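PDB 3T6Q: CD180 antigen from Mus musculus, which may cooperate with MD-1 and TLR4 to mediate the innate B-cell response to bacterial lipopolysaccharide, leading to NF-kappa-B activation. Local coordinates for residues A[109-114]-A[133-138]; A[139-144]-A[158-163]; A[494-499]-A[517-522]. All blocks are in the same frame, centred on the assembly; numbering follows the deposited sequence. Where two conformers were deposited one is given.

Interaction 1: residues A[109-114]-A[133-138]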
ATOM      1  N   HIS A 109     -17.544  15.557   2.721  1.00 21.31           N
ATOM      2  CA  HIS A 109     -17.096  14.278   2.096  1.00 20.12           C
ATOM      3  C   HIS A 109     -15.618  14.378   1.796  1.00 20.53           C
ATOM      4  O   HIS A 109     -15.153  15.321   1.141  1.00 18.73           O
ATOM      5  CB  HIS A 109     -17.864  14.063   0.798  1.00 19.36           C
ATOM      6  CG  HIS A 109     -19.369  14.335   0.921  1.00 22.56           C
ATOM      7  ND1 HIS A 109     -20.187  13.543   1.629  1.00 23.11           N
ATOM      8  CD2 HIS A 109     -20.163  15.383   0.423  1.00 24.67           C
ATOM      9  CE1 HIS A 109     -21.468  14.038   1.569  1.00 24.20           C
ATOM     10  NE2 HIS A 109     -21.440  15.163   0.829  1.00 28.42           N
ATOM     11  N   LEU A 110     -14.880  13.403   2.265  1.00 20.11           N
ATOM     12  CA  LEU A 110     -13.430  13.430   2.079  1.00 18.87           C
ATOM     13  C   LEU A 110     -13.032  12.073   1.505  1.00 20.92           C
ATOM     14  O   LEU A 110     -13.424  11.040   2.069  1.00 19.92           O
ATOM     15  CB  LEU A 110     -12.729  13.685   3.419  1.00 17.04           C
ATOM     16  CG  LEU A 110     -11.191  13.562   3.471  1.00 20.33           C
ATOM     17  CD1 LEU A 110     -10.570  14.584   2.551  1.00 16.31           C
ATOM     18  CD2 LEU A 110     -10.659  13.790   4.874  1.00 21.38           C
ATOM     19  N   PHE A 111     -12.288  12.092   0.394  1.00 18.09           N
ATOM     20  CA  PHE A 111     -11.780  10.849  -0.253  1.00 19.39           C
ATOM     21  C   PHE A 111     -10.262  10.778  -0.057  1.00 20.43           C
ATOM     22  O   PHE A 111      -9.501  11.691  -0.455  1.00 18.88           O
ATOM     23  CB  PHE A 111     -12.135  10.867  -1.721  1.00 19.79           C
ATOM     24  CG  PHE A 111     -13.638  10.866  -1.976  1.00 23.67           C
ATOM     25  CD1 PHE A 111     -14.307   9.681  -2.310  1.00 21.36           C
ATOM     26  CD2 PHE A 111     -14.409  12.037  -1.760  1.00 22.39           C
ATOM     27  CE1 PHE A 111     -15.690   9.670  -2.552  1.00 19.97           C
ATOM     28  CE2 PHE A 111     -15.810  12.019  -1.953  1.00 25.25           C
ATOM     29  CZ  PHE A 111     -16.442  10.828  -2.352  1.00 24.85           C
ATOM     30  N   PHE A 112      -9.839   9.723   0.593  1.00 19.01           N
ATOM     31  CA  PHE A 112      -8.423   9.502   0.912  1.00 19.32           C
ATOM     32  C   PHE A 112      -8.041   8.082   0.448  1.00 18.36           C
ATOM     33  O   PHE A 112      -7.273   7.388   1.095  1.00 17.30           O
ATOM     34  CB  PHE A 112      -8.225   9.652   2.419  1.00 20.64           C
ATOM     35  CG  PHE A 112      -7.198  10.670   2.792  1.00 25.06           C
ATOM     36  CD1 PHE A 112      -5.930  10.271   3.213  1.00 29.88           C
ATOM     37  CD2 PHE A 112      -7.506  12.034   2.744  1.00 28.43           C
ATOM     38  CE1 PHE A 112      -4.972  11.201   3.563  1.00 25.83           C
ATOM     39  CE2 PHE A 112      -6.548  12.980   3.118  1.00 26.91           C
ATOM     40  CZ  PHE A 112      -5.288  12.558   3.500  1.00 28.89           C
ATOM     41  N   ILE A 113      -8.576   7.685  -0.704  1.00 16.51           N
ATOM     42  CA  ILE A 113      -8.407   6.317  -1.223  1.00 16.64           C
ATOM     43  C   ILE A 113      -6.964   6.102  -1.734  1.00 16.62           C
ATOM     44  O   ILE A 113      -6.390   6.951  -2.416  1.00 17.81           O
ATOM     45  CB  ILE A 113      -9.495   6.054  -2.324  1.00 17.36           C
ATOM     46  CG1 ILE A 113     -10.900   6.015  -1.694  1.00 15.58           C
ATOM     47  CG2 ILE A 113      -9.216   4.768  -3.130  1.00 16.98           C
ATOM     48  CD1 ILE A 113     -12.047   6.237  -2.691  1.00 17.23           C
ATOM     49  N   GLN A 114      -6.393   4.929  -1.437  1.00 16.93           N
ATOM     50  CA  GLN A 114      -5.101   4.559  -1.999  1.00 17.62           C
ATOM     51  C   GLN A 114      -4.117   5.735  -1.860  1.00 17.96           C
ATOM     52  O   GLN A 114      -3.517   6.218  -2.839  1.00 19.39           O
ATOM     53  CB  GLN A 114      -5.173   4.067  -3.454  1.00 17.36           C
ATOM     54  CG  GLN A 114      -3.952   3.205  -3.825  1.00 18.11           C
ATOM     55  CD  GLN A 114      -4.006   2.699  -5.264  1.00 20.68           C
ATOM     56  OE1 GLN A 114      -3.927   3.490  -6.201  1.00 20.75           O
ATOM     57  NE2 GLN A 114      -4.123   1.377  -5.437  1.00 20.28           N
ATOM     58  N   SER A 133     -19.101  11.804   5.008  1.00 23.55           N
ATOM     59  CA  SER A 133     -18.548  10.646   4.265  1.00 21.93           C
ATOM     60  C   SER A 133     -17.043  10.623   4.424  1.00 23.67           C
ATOM     61  O   SER A 133     -16.395  11.644   4.213  1.00 22.28           O
ATOM     62  CB  SER A 133     -18.843  10.777   2.772  1.00 22.74           C
ATOM     63  OG  SER A 133     -20.224  10.748   2.538  1.00 38.77           O
ATOM     64  N   LEU A 134     -16.478   9.455   4.729  1.00 21.37           N
ATOM     65  CA  LEU A 134     -15.044   9.312   4.746  1.00 23.98           C
ATOM     66  C   LEU A 134     -14.669   8.051   3.948  1.00 23.00           C
ATOM     67  O   LEU A 134     -15.029   6.940   4.372  1.00 21.28           O
ATOM     68  CB  LEU A 134     -14.591   9.134   6.197  1.00 23.78           C
ATOM     69  CG  LEU A 134     -13.236   9.690   6.651  1.00 29.68           C
ATOM     70  CD1 LEU A 134     -12.644   8.928   7.826  1.00 30.05           C
ATOM     71  CD2 LEU A 134     -12.201  10.024   5.584  1.00 29.98           C
ATOM     72  N   TYR A 135     -13.920   8.204   2.852  1.00 20.52           N
ATOM     73  CA  TYR A 135     -13.534   7.058   2.007  1.00 17.49           C
ATOM     74  C   TYR A 135     -12.042   6.772   2.217  1.00 17.67           C
ATOM     75  O   TYR A 135     -11.206   7.593   1.905  1.00 20.61           O
ATOM     76  CB  TYR A 135     -13.806   7.405   0.538  1.00 20.80           C
ATOM     77  CG  TYR A 135     -15.291   7.511   0.250  1.00 20.64           C
ATOM     78  CD1 TYR A 135     -15.986   6.445  -0.362  1.00 20.95           C
ATOM     79  CD2 TYR A 135     -16.003   8.639   0.625  1.00 21.62           C
ATOM     80  CE1 TYR A 135     -17.370   6.541  -0.628  1.00 20.84           C
ATOM     81  CE2 TYR A 135     -17.377   8.745   0.355  1.00 21.77           C
ATOM     82  CZ  TYR A 135     -18.048   7.691  -0.247  1.00 23.58           C
ATOM     83  OH  TYR A 135     -19.418   7.817  -0.509  1.00 22.26           O
ATOM     84  N   LEU A 136     -11.752   5.604   2.751  1.00 17.61           N
ATOM     85  CA  LEU A 136     -10.405   5.219   3.151  1.00 17.27           C
ATOM     86  C   LEU A 136      -9.977   3.937   2.414  1.00 18.00           C
ATOM     87  O   LEU A 136      -9.131   3.209   2.896  1.00 17.88           O
ATOM     88  CB  LEU A 136     -10.449   4.979   4.641  1.00 16.80           C
ATOM     89  CG  LEU A 136     -10.847   6.241   5.488  1.00 17.55           C
ATOM     90  CD1 LEU A 136     -10.853   5.846   6.960  1.00 19.20           C
ATOM     91  CD2 LEU A 136      -9.865   7.386   5.266  1.00 18.68           C
ATOM     92  N   GLY A 137     -10.603   3.656   1.279  1.00 20.22           N
ATOM     93  CA  GLY A 137     -10.348   2.356   0.544  1.00 20.51           C
ATOM     94  C   GLY A 137      -8.919   2.177   0.028  1.00 20.24           C
ATOM     95  O   GLY A 137      -8.205   3.170  -0.194  1.00 22.54           O
ATOM     96  N   SER A 138      -8.512   0.923  -0.193  1.00 18.21           N
ATOM     97  CA  SER A 138      -7.252   0.603  -0.920  1.00 17.74           C
ATOM     98  C   SER A 138      -5.991   1.129  -0.209  1.00 18.00           C
ATOM     99  O   SER A 138      -4.997   1.477  -0.855  1.00 18.58           O
ATOM    100  CB  SER A 138      -7.288   1.098  -2.369  1.00 17.39           C
ATOM    101  OG  SER A 138      -8.472   0.619  -3.006  1.00 18.85           O
TER
HETATM  102  O   HOH W   1      -3.983  -0.399  -3.003  1.00 25.25           O
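Phe111 and Tyr135 lie side by side on neighbouring parallel strands, their rings forming an offset stack with centroids 4.2 Å apart and planes tilted by only 11°. The slip sets Phe111 CE1 over the rim of the tyrosine ring, 3.4 Å from Tyr135 CD2. In both residues CG stands anti to the carbonyl carbon (chi1 -63° and -68°), which keeps the rings in step. Ile113 fills the next hollow: its CD1 abuts Tyr135 CB at 3.9 Å, CG2 rests on Gly137 O, and CG1 passes over the backbone of Gly137, which brings no side chain toward it. At the other end of this face the edge of the His109 ring meets a serine, ND1 lying 2.9 Å from Ser133 OG in a hydrogen bond that either partner could donate.

On the opposite face of the strands the buried Leu110 and Leu134 point the same way and touch through their CD2 methyls at 4.1 Å. Beyond the strands Leu136 CD2 nestles against Phe112 CB at 4.0 Å. Between the faces run the backbone hydrogen bonds of a parallel strand pair, continued by Gln114 N to Gly137 O at 2.8 Å. Basic side chains of another protein's chain pack on both Phe111 and Tyr135. Parallel strands from successive repeats, with leucines turned into the core and variable residues (here His109, Phe111, Ser133 and Tyr135) outward, are the hallmark of the concave face of a leucine-rich repeat solenoid.

Interaction 2: residues A[139-144]-A[158-163]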
ATOM      1  N   ASN A 139      -6.025   1.062   1.115  1.00 17.36           N
ATOM      2  CA  ASN A 139      -4.927   1.468   1.980  1.00 18.17           C
ATOM      3  C   ASN A 139      -4.332   0.295   2.743  1.00 19.48           C
ATOM      4  O   ASN A 139      -4.504  -0.850   2.298  1.00 25.25           O
ATOM      5  CB  ASN A 139      -5.407   2.605   2.905  1.00 17.65           C
ATOM      6  CG  ASN A 139      -5.518   3.919   2.156  1.00 20.06           C
ATOM      7  OD1 ASN A 139      -4.617   4.278   1.375  1.00 19.99           O
ATOM      8  ND2 ASN A 139      -6.612   4.620   2.355  1.00 17.66           N
ATOM      9  N   HIS A 140      -3.642   0.537   3.870  1.00 19.57           N
ATOM     10  CA  HIS A 140      -3.061  -0.551   4.671  1.00 20.90           C
ATOM     11  C   HIS A 140      -3.747  -0.600   6.027  1.00 21.67           C
ATOM     12  O   HIS A 140      -3.168  -1.053   7.030  1.00 21.86           O
ATOM     13  CB  HIS A 140      -1.538  -0.343   4.941  1.00 23.28           C
ATOM     14  CG  HIS A 140      -0.660  -0.347   3.706  1.00 29.58           C
ATOM     15  ND1 HIS A 140      -0.148  -1.482   3.174  1.00 30.65           N
ATOM     16  CD2 HIS A 140      -0.171   0.709   2.925  1.00 30.86           C
ATOM     17  CE1 HIS A 140       0.606  -1.172   2.096  1.00 29.35           C
ATOM     18  NE2 HIS A 140       0.593   0.168   1.943  1.00 29.57           N
ATOM     19  N   ILE A 141      -4.960  -0.099   6.089  1.00 21.43           N
ATOM     20  CA  ILE A 141      -5.655   0.093   7.381  1.00 22.83           C
ATOM     21  C   ILE A 141      -6.065  -1.281   7.907  1.00 25.01           C
ATOM     22  O   ILE A 141      -6.583  -2.133   7.142  1.00 23.19           O
ATOM     23  CB  ILE A 141      -6.899   1.005   7.177  1.00 20.86           C
ATOM     24  CG1 ILE A 141      -6.440   2.430   6.834  1.00 22.19           C
ATOM     25  CG2 ILE A 141      -7.784   1.074   8.422  1.00 24.30           C
ATOM     26  CD1 ILE A 141      -7.547   3.368   6.337  1.00 22.67           C
ATOM     27  N   SER A 142      -5.880  -1.528   9.202  1.00 23.17           N
ATOM     28  CA  SER A 142      -6.273  -2.844   9.712  1.00 23.18           C
ATOM     29  C   SER A 142      -7.257  -2.766  10.867  1.00 25.51           C
ATOM     30  O   SER A 142      -7.580  -3.763  11.462  1.00 24.92           O
ATOM     31  CB  SER A 142      -5.063  -3.654  10.142  1.00 24.38           C
ATOM     32  OG  SER A 142      -4.357  -2.915  11.125  1.00 28.76           O
ATOM     33  N   SER A 143      -7.766  -1.585  11.141  1.00 28.14           N
ATOM     34  CA  SER A 143      -8.799  -1.438  12.149  1.00 30.24           C
ATOM     35  C   SER A 143      -9.779  -0.374  11.704  1.00 24.83           C
ATOM     36  O   SER A 143      -9.377   0.619  11.112  1.00 27.52           O
ATOM     37  CB  SER A 143      -8.158  -0.989  13.478  1.00 33.38           C
ATOM     38  OG  SER A 143      -9.176  -0.804  14.447  1.00 38.02           O
ATOM     39  N   ILE A 144     -11.056  -0.552  12.035  1.00 22.54           N
ATOM     40  CA  ILE A 144     -12.067   0.490  11.763  1.00 23.19           C
ATOM     41  C   ILE A 144     -12.151   1.589  12.869  1.00 23.80           C
ATOM     42  O   ILE A 144     -12.823   2.615  12.685  1.00 26.98           O
ATOM     43  CB  ILE A 144     -13.465  -0.145  11.493  1.00 23.26           C
ATOM     44  CG1 ILE A 144     -14.071  -0.718  12.756  1.00 25.48           C
ATOM     45  CG2 ILE A 144     -13.346  -1.338  10.534  1.00 25.89           C
ATOM     46  CD1 ILE A 144     -15.559  -0.967  12.634  1.00 27.06           C
ATOM     47  N   LEU A 158     -18.875   5.371   5.989  1.00 19.84           N
ATOM     48  CA  LEU A 158     -17.527   5.087   6.365  1.00 21.79           C
ATOM     49  C   LEU A 158     -17.104   3.921   5.462  1.00 21.04           C
ATOM     50  O   LEU A 158     -17.616   2.822   5.608  1.00 19.79           O
ATOM     51  CB  LEU A 158     -17.466   4.621   7.808  1.00 23.42           C
ATOM     52  CG  LEU A 158     -16.404   5.097   8.793  1.00 34.04           C
ATOM     53  CD1 LEU A 158     -16.190   4.134   9.968  1.00 30.25           C
ATOM     54  CD2 LEU A 158     -15.081   5.614   8.203  1.00 25.89           C
ATOM     55  N   ASP A 159     -16.155   4.158   4.567  1.00 20.78           N
ATOM     56  CA  ASP A 159     -15.840   3.189   3.530  1.00 17.31           C
ATOM     57  C   ASP A 159     -14.393   2.703   3.624  1.00 18.88           C
ATOM     58  O   ASP A 159     -13.452   3.495   3.466  1.00 17.66           O
ATOM     59  CB  ASP A 159     -16.137   3.843   2.183  1.00 18.50           C
ATOM     60  CG  ASP A 159     -16.100   2.851   1.009  1.00 19.41           C
ATOM     61  OD1 ASP A 159     -15.109   2.098   0.856  1.00 20.87           O
ATOM     62  OD2 ASP A 159     -17.086   2.817   0.225  1.00 19.38           O
ATOM     63  N   PHE A 160     -14.227   1.404   3.867  1.00 16.97           N
ATOM     64  CA  PHE A 160     -12.920   0.788   3.996  1.00 18.36           C
ATOM     65  C   PHE A 160     -12.683  -0.275   2.909  1.00 18.76           C
ATOM     66  O   PHE A 160     -11.916  -1.203   3.125  1.00 18.37           O
ATOM     67  CB  PHE A 160     -12.766   0.118   5.357  1.00 19.57           C
ATOM     68  CG  PHE A 160     -12.755   1.054   6.551  1.00 22.04           C
ATOM     69  CD1 PHE A 160     -11.567   1.673   6.982  1.00 21.40           C
ATOM     70  CD2 PHE A 160     -13.916   1.239   7.317  1.00 23.47           C
ATOM     71  CE1 PHE A 160     -11.561   2.495   8.126  1.00 24.66           C
ATOM     72  CE2 PHE A 160     -13.914   2.060   8.451  1.00 23.53           C
ATOM     73  CZ  PHE A 160     -12.735   2.676   8.869  1.00 22.53           C
ATOM     74  N   GLN A 161     -13.332  -0.143   1.753  1.00 18.22           N
ATOM     75  CA  GLN A 161     -13.227  -1.173   0.696  1.00 20.52           C
ATOM     76  C   GLN A 161     -11.749  -1.516   0.403  1.00 18.98           C
ATOM     77  O   GLN A 161     -10.944  -0.619   0.254  1.00 20.47           O
ATOM     78  CB  GLN A 161     -13.889  -0.663  -0.590  1.00 19.88           C
ATOM     79  CG  GLN A 161     -13.672  -1.626  -1.764  1.00 24.58           C
ATOM     80  CD  GLN A 161     -14.637  -1.459  -2.930  1.00 30.92           C
ATOM     81  OE1 GLN A 161     -14.313  -1.841  -4.063  1.00 37.57           O
ATOM     82  NE2 GLN A 161     -15.826  -0.958  -2.662  1.00 27.15           N
ATOM     83  N   ASN A 162     -11.390  -2.802   0.323  1.00 16.88           N
ATOM     84  CA  ASN A 162     -10.014  -3.154  -0.073  1.00 18.01           C
ATOM     85  C   ASN A 162      -8.921  -2.722   0.939  1.00 18.44           C
ATOM     86  O   ASN A 162      -7.975  -2.019   0.589  1.00 18.81           O
ATOM     87  CB  ASN A 162      -9.703  -2.627  -1.499  1.00 18.80           C
ATOM     88  CG  ASN A 162      -8.400  -3.190  -2.069  1.00 23.01           C
ATOM     89  OD1 ASN A 162      -8.025  -4.338  -1.804  1.00 23.27           O
ATOM     90  ND2 ASN A 162      -7.748  -2.413  -2.900  1.00 23.08           N
ATOM     91  N   ASN A 163      -9.037  -3.170   2.199  1.00 18.95           N
ATOM     92  CA  ASN A 163      -8.031  -2.865   3.222  1.00 20.17           C
ATOM     93  C   ASN A 163      -7.611  -4.169   3.881  1.00 20.71           C
ATOM     94  O   ASN A 163      -7.844  -5.229   3.329  1.00 23.47           O
ATOM     95  CB  ASN A 163      -8.559  -1.806   4.222  1.00 21.40           C
ATOM     96  CG  ASN A 163      -8.272  -0.371   3.761  1.00 20.14           C
ATOM     97  OD1 ASN A 163      -7.131   0.061   3.772  1.00 22.66           O
ATOM     98  ND2 ASN A 163      -9.289   0.348   3.325  1.00 19.12           N
TER
HETATM   99  O   HOH W   2      -5.214  -2.384   0.078  1.00 29.84           O
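Asn163 OD1 is gripped by two backbone N-H groups of the preceding repeat. Ile141 N supplies the sounder bond, 3.2 Å to Asn163 OD1 with an angle of 153° at the hydrogen, approaching from above the plane of the side-chain amide. Asn139 N reaches the same oxygen in a weak, bent bond. The other end of the amide is held as well: Asn163 ND2 gives a nearly straight bond (167°) to Phe160 O at 3.1 Å, lying in the amide plane, and a second one to Leu136 O. With both ends engaged, the amide has little freedom to turn. Water 2 adds a further link, donating to Asn139 O and Asn162 O at 2.8 Å each.

Beside this polar knot the Phe160 ring pushes into a hollow made by two isoleucines, whose side chains cross that of Phe160 at about a right angle. With CG anti to the carbonyl carbon (chi1 -66°), the ring is sent from its strand end toward them. Ile144 CG2 sits over one face near the rim, and Ile144 CB approaches Phe160 CE2 at 3.8 Å. From an oblique direction Ile141 CG2 comes within 4.0 Å of Phe160 CE1.

Asn139 plays the corresponding part one repeat earlier, bonding to Thr115 N and Phe112 O, as expected of the consensus asparagine of leucine-rich repeats. Around the contact, Phe160 also packs on Leu136, just past strand 133-135, and on Leu184 of strand 182-185, while Ile144 lies against Asp172 and Met173 of helix 170-174.

Interaction 3: residues A[494-499]-A[517-522]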
ATOM      1  N   HIS A 494     -51.380  14.966 -41.951  1.00 26.82           N
ATOM      2  CA  HIS A 494     -52.479  14.630 -41.052  1.00 30.73           C
ATOM      3  C   HIS A 494     -52.204  13.391 -40.253  1.00 29.73           C
ATOM      4  O   HIS A 494     -53.103  12.899 -39.586  1.00 29.35           O
ATOM      5  CB  HIS A 494     -53.823  14.503 -41.818  1.00 29.88           C
ATOM      6  CG  HIS A 494     -54.293  15.804 -42.414  1.00 39.89           C
ATOM      7  ND1 HIS A 494     -54.555  16.900 -41.657  1.00 43.76           N
ATOM      8  CD2 HIS A 494     -54.496  16.183 -43.741  1.00 41.05           C
ATOM      9  CE1 HIS A 494     -54.919  17.917 -42.463  1.00 42.43           C
ATOM     10  NE2 HIS A 494     -54.881  17.476 -43.734  1.00 45.57           N
ATOM     11  N   ALA A 495     -50.960  12.890 -40.280  1.00 26.58           N
ATOM     12  CA  ALA A 495     -50.606  11.639 -39.582  1.00 28.48           C
ATOM     13  C   ALA A 495     -50.807  11.627 -38.056  1.00 25.96           C
ATOM     14  O   ALA A 495     -51.023  10.557 -37.460  1.00 25.95           O
ATOM     15  CB  ALA A 495     -49.170  11.234 -39.898  1.00 25.20           C
ATOM     16  N   PHE A 496     -50.678  12.787 -37.436  1.00 22.30           N
ATOM     17  CA  PHE A 496     -50.646  12.895 -35.977  1.00 25.46           C
ATOM     18  C   PHE A 496     -51.789  13.781 -35.483  1.00 28.87           C
ATOM     19  O   PHE A 496     -51.785  14.177 -34.313  1.00 26.49           O
ATOM     20  CB  PHE A 496     -49.342  13.544 -35.510  1.00 23.31           C
ATOM     21  CG  PHE A 496     -48.084  12.775 -35.856  1.00 21.83           C
ATOM     22  CD1 PHE A 496     -48.062  11.376 -35.906  1.00 25.00           C
ATOM     23  CD2 PHE A 496     -46.905  13.477 -36.088  1.00 22.52           C
ATOM     24  CE1 PHE A 496     -46.876  10.691 -36.189  1.00 24.08           C
ATOM     25  CE2 PHE A 496     -45.715  12.800 -36.353  1.00 24.10           C
ATOM     26  CZ  PHE A 496     -45.708  11.411 -36.403  1.00 22.63           C
ATOM     27  N   THR A 497     -52.736  14.113 -36.375  1.00 29.14           N
ATOM     28  CA  THR A 497     -53.806  15.079 -36.053  1.00 29.80           C
ATOM     29  C   THR A 497     -54.684  14.709 -34.822  1.00 31.34           C
ATOM     30  O   THR A 497     -55.108  15.593 -34.076  1.00 30.56           O
ATOM     31  CB  THR A 497     -54.704  15.388 -37.277  1.00 36.36           C
ATOM     32  OG1 THR A 497     -53.880  15.639 -38.425  1.00 38.50           O
ATOM     33  CG2 THR A 497     -55.546  16.645 -37.023  1.00 38.08           C
ATOM     34  N   SER A 498     -54.948  13.418 -34.629  0.50 33.67           N
ATOM     35  CA  SER A 498     -55.724  12.964 -33.471  0.50 35.62           C
ATOM     36  C   SER A 498     -54.922  13.067 -32.179  0.50 33.15           C
ATOM     37  O   SER A 498     -55.490  13.072 -31.092  0.50 32.09           O
ATOM     38  CB  SER A 498     -56.229  11.534 -33.674  0.50 36.06           C
ATOM     39  OG  SER A 498     -55.167  10.649 -33.951  0.50 40.99           O
ATOM     40  N   LEU A 499     -53.598  13.178 -32.298  1.00 29.09           N
ATOM     41  CA  LEU A 499     -52.715  13.223 -31.109  1.00 28.53           C
ATOM     42  C   LEU A 499     -52.531  14.640 -30.588  1.00 30.29           C
ATOM     43  O   LEU A 499     -51.541  15.320 -30.903  1.00 29.23           O
ATOM     44  CB  LEU A 499     -51.357  12.595 -31.426  1.00 27.70           C
ATOM     45  CG  LEU A 499     -51.521  11.198 -32.016  1.00 34.21           C
ATOM     46  CD1 LEU A 499     -50.240  10.805 -32.717  1.00 36.81           C
ATOM     47  CD2 LEU A 499     -51.848  10.216 -30.901  1.00 35.59           C
ATOM     48  N   ILE A 517     -42.547  18.773 -40.978  1.00 21.27           N
ATOM     49  CA  ILE A 517     -42.922  19.752 -39.944  1.00 22.85           C
ATOM     50  C   ILE A 517     -44.450  20.018 -39.942  1.00 23.77           C
ATOM     51  O   ILE A 517     -45.041  20.268 -38.877  1.00 23.21           O
ATOM     52  CB  ILE A 517     -42.065  21.048 -40.092  1.00 23.80           C
ATOM     53  CG1 ILE A 517     -40.594  20.720 -39.766  1.00 24.40           C
ATOM     54  CG2 ILE A 517     -42.651  22.208 -39.248  1.00 21.94           C
ATOM     55  CD1 ILE A 517     -39.554  21.746 -40.197  1.00 26.81           C
ATOM     56  N   GLU A 518     -45.081  19.902 -41.108  0.50 23.39           N
ATOM     57  CA  GLU A 518     -46.555  20.057 -41.245  0.50 25.85           C
ATOM     58  C   GLU A 518     -47.408  19.072 -40.424  0.50 26.83           C
ATOM     59  O   GLU A 518     -48.583  19.328 -40.158  0.50 24.82           O
ATOM     60  CB  GLU A 518     -46.977  19.991 -42.723  0.50 26.02           C
ATOM     61  CG  GLU A 518     -48.373  20.537 -43.005  0.50 31.74           C
ATOM     62  CD  GLU A 518     -48.532  22.030 -42.745  0.50 32.89           C
ATOM     63  OE1 GLU A 518     -49.661  22.446 -42.417  0.50 35.65           O
ATOM     64  OE2 GLU A 518     -47.555  22.802 -42.891  0.50 35.68           O
ATOM     65  N   ALA A 519     -46.815  17.945 -40.044  1.00 25.43           N
ATOM     66  CA  ALA A 519     -47.475  16.946 -39.205  1.00 26.35           C
ATOM     67  C   ALA A 519     -47.614  17.403 -37.738  1.00 25.88           C
ATOM     68  O   ALA A 519     -48.392  16.808 -36.997  1.00 28.61           O
ATOM     69  CB  ALA A 519     -46.682  15.638 -39.267  1.00 22.71           C
ATOM     70  N   LEU A 520     -46.857  18.437 -37.339  1.00 24.02           N
ATOM     71  CA  LEU A 520     -46.897  19.014 -35.988  1.00 24.15           C
ATOM     72  C   LEU A 520     -47.688  20.322 -35.938  1.00 24.55           C
ATOM     73  O   LEU A 520     -47.612  21.037 -34.942  1.00 22.70           O
ATOM     74  CB  LEU A 520     -45.469  19.246 -35.463  1.00 25.10           C
ATOM     75  CG  LEU A 520     -44.737  17.910 -35.687  1.00 27.17           C
ATOM     76  CD1 LEU A 520     -43.318  17.976 -36.194  1.00 28.30           C
ATOM     77  CD2 LEU A 520     -44.988  16.963 -34.522  1.00 24.00           C
ATOM     78  N   SER A 521     -48.423  20.640 -37.011  1.00 24.13           N
ATOM     79  CA  SER A 521     -49.042  21.959 -37.141  1.00 28.65           C
ATOM     80  C   SER A 521     -50.056  22.296 -36.040  1.00 30.85           C
ATOM     81  O   SER A 521     -50.172  23.447 -35.665  1.00 29.85           O
ATOM     82  CB  SER A 521     -49.703  22.160 -38.510  1.00 28.76           C
ATOM     83  OG  SER A 521     -50.861  21.341 -38.639  1.00 32.41           O
ATOM     84  N   HIS A 522     -50.779  21.297 -35.546  1.00 31.26           N
ATOM     85  CA  HIS A 522     -51.801  21.474 -34.506  1.00 27.18           C
ATOM     86  C   HIS A 522     -51.250  21.537 -33.103  1.00 28.32           C
ATOM     87  O   HIS A 522     -52.023  21.619 -32.130  1.00 29.87           O
ATOM     88  CB  HIS A 522     -52.804  20.319 -34.590  1.00 26.42           C
ATOM     89  CG  HIS A 522     -52.179  18.945 -34.338  1.00 30.06           C
ATOM     90  ND1 HIS A 522     -51.242  18.417 -35.157  1.00 30.32           N
ATOM     91  CD2 HIS A 522     -52.380  18.014 -33.318  1.00 27.87           C
ATOM     92  CE1 HIS A 522     -50.875  17.200 -34.699  1.00 30.79           C
ATOM     93  NE2 HIS A 522     -51.563  16.955 -33.571  1.00 27.75           N
TER
HETATM   94  O   HOH W   3     -50.398  15.401 -38.245  1.00 25.97           O
HETATM   95  O   HOH W   4     -51.911  18.301 -37.889  1.00 32.81           O
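Among the polar interactions, His522 makes the direct hydrogen bond of this contact: its NE2 donates to Leu499 O at 3.1 Å, with an angle of 145° at the hydrogen. The acceptor lies near the plane of the imidazole, whereas the donor stands well above the plane of the carbonyl. Phe496 O is also close, 2.9 Å from His522 NE2, and it receives the backbone N-H of Leu499 as well. The ring gets there through a chi1 of 62°, with CG between the backbone N and the carbonyl carbon, the crowded position.

Water completes the polar set. Water 3 accepts from Phe496 N at 2.8 Å and donates to Ala519 O at 2.7 Å, joining the two backbones where they do not meet directly. Water 4 links Thr497 OG1 and Ser521 OG by weak bonds.

A CH-pi contact covers one face of the imidazole: Thr497 CA stands 4.0 Å from the centroid of the His522 ring, only 20° off its normal. The ring is thus engaged both at its edge and over a face.

The apolar contacts belong to Phe496. Its CD2 touches Ala519 CB at 3.9 Å and, more loosely, Leu520 CD2, with Ala519 O near the edge of the ring. Ile466, Ile491, Leu472 and Met502 also pack on this phenylalanine, the residue at the consensus phenylalanine position of its repeat.

Chemically, the contact pairs a hydrophobic plug with a histidine that bonds to main chain. Because NE2 is the donor, it must carry a proton; the nearby carbonyl oxygens would be expected to favour that form, though a charged ring need not follow.

All three contacts join successive turns of one leucine-rich repeat solenoid, and they follow in series along the chain. Interactions 1 and 2 are immediate neighbours, with centres 9 Å apart: strands 133-135 and 157-159 lie next to each other, and Leu136 N probably bonds to Asp159 O. Together they carry the coil from LRR 4 through LRR 5 to LRR 6. Interaction 3 joins LRR 17 to LRR 18 far away, its centre 55 Å from that of interaction 1 and 61 Å from that of interaction 2, on the opposite side of the chain's centre. The curved receptor is therefore built from local repeat-to-repeat contacts, using strands in one place and loops in another.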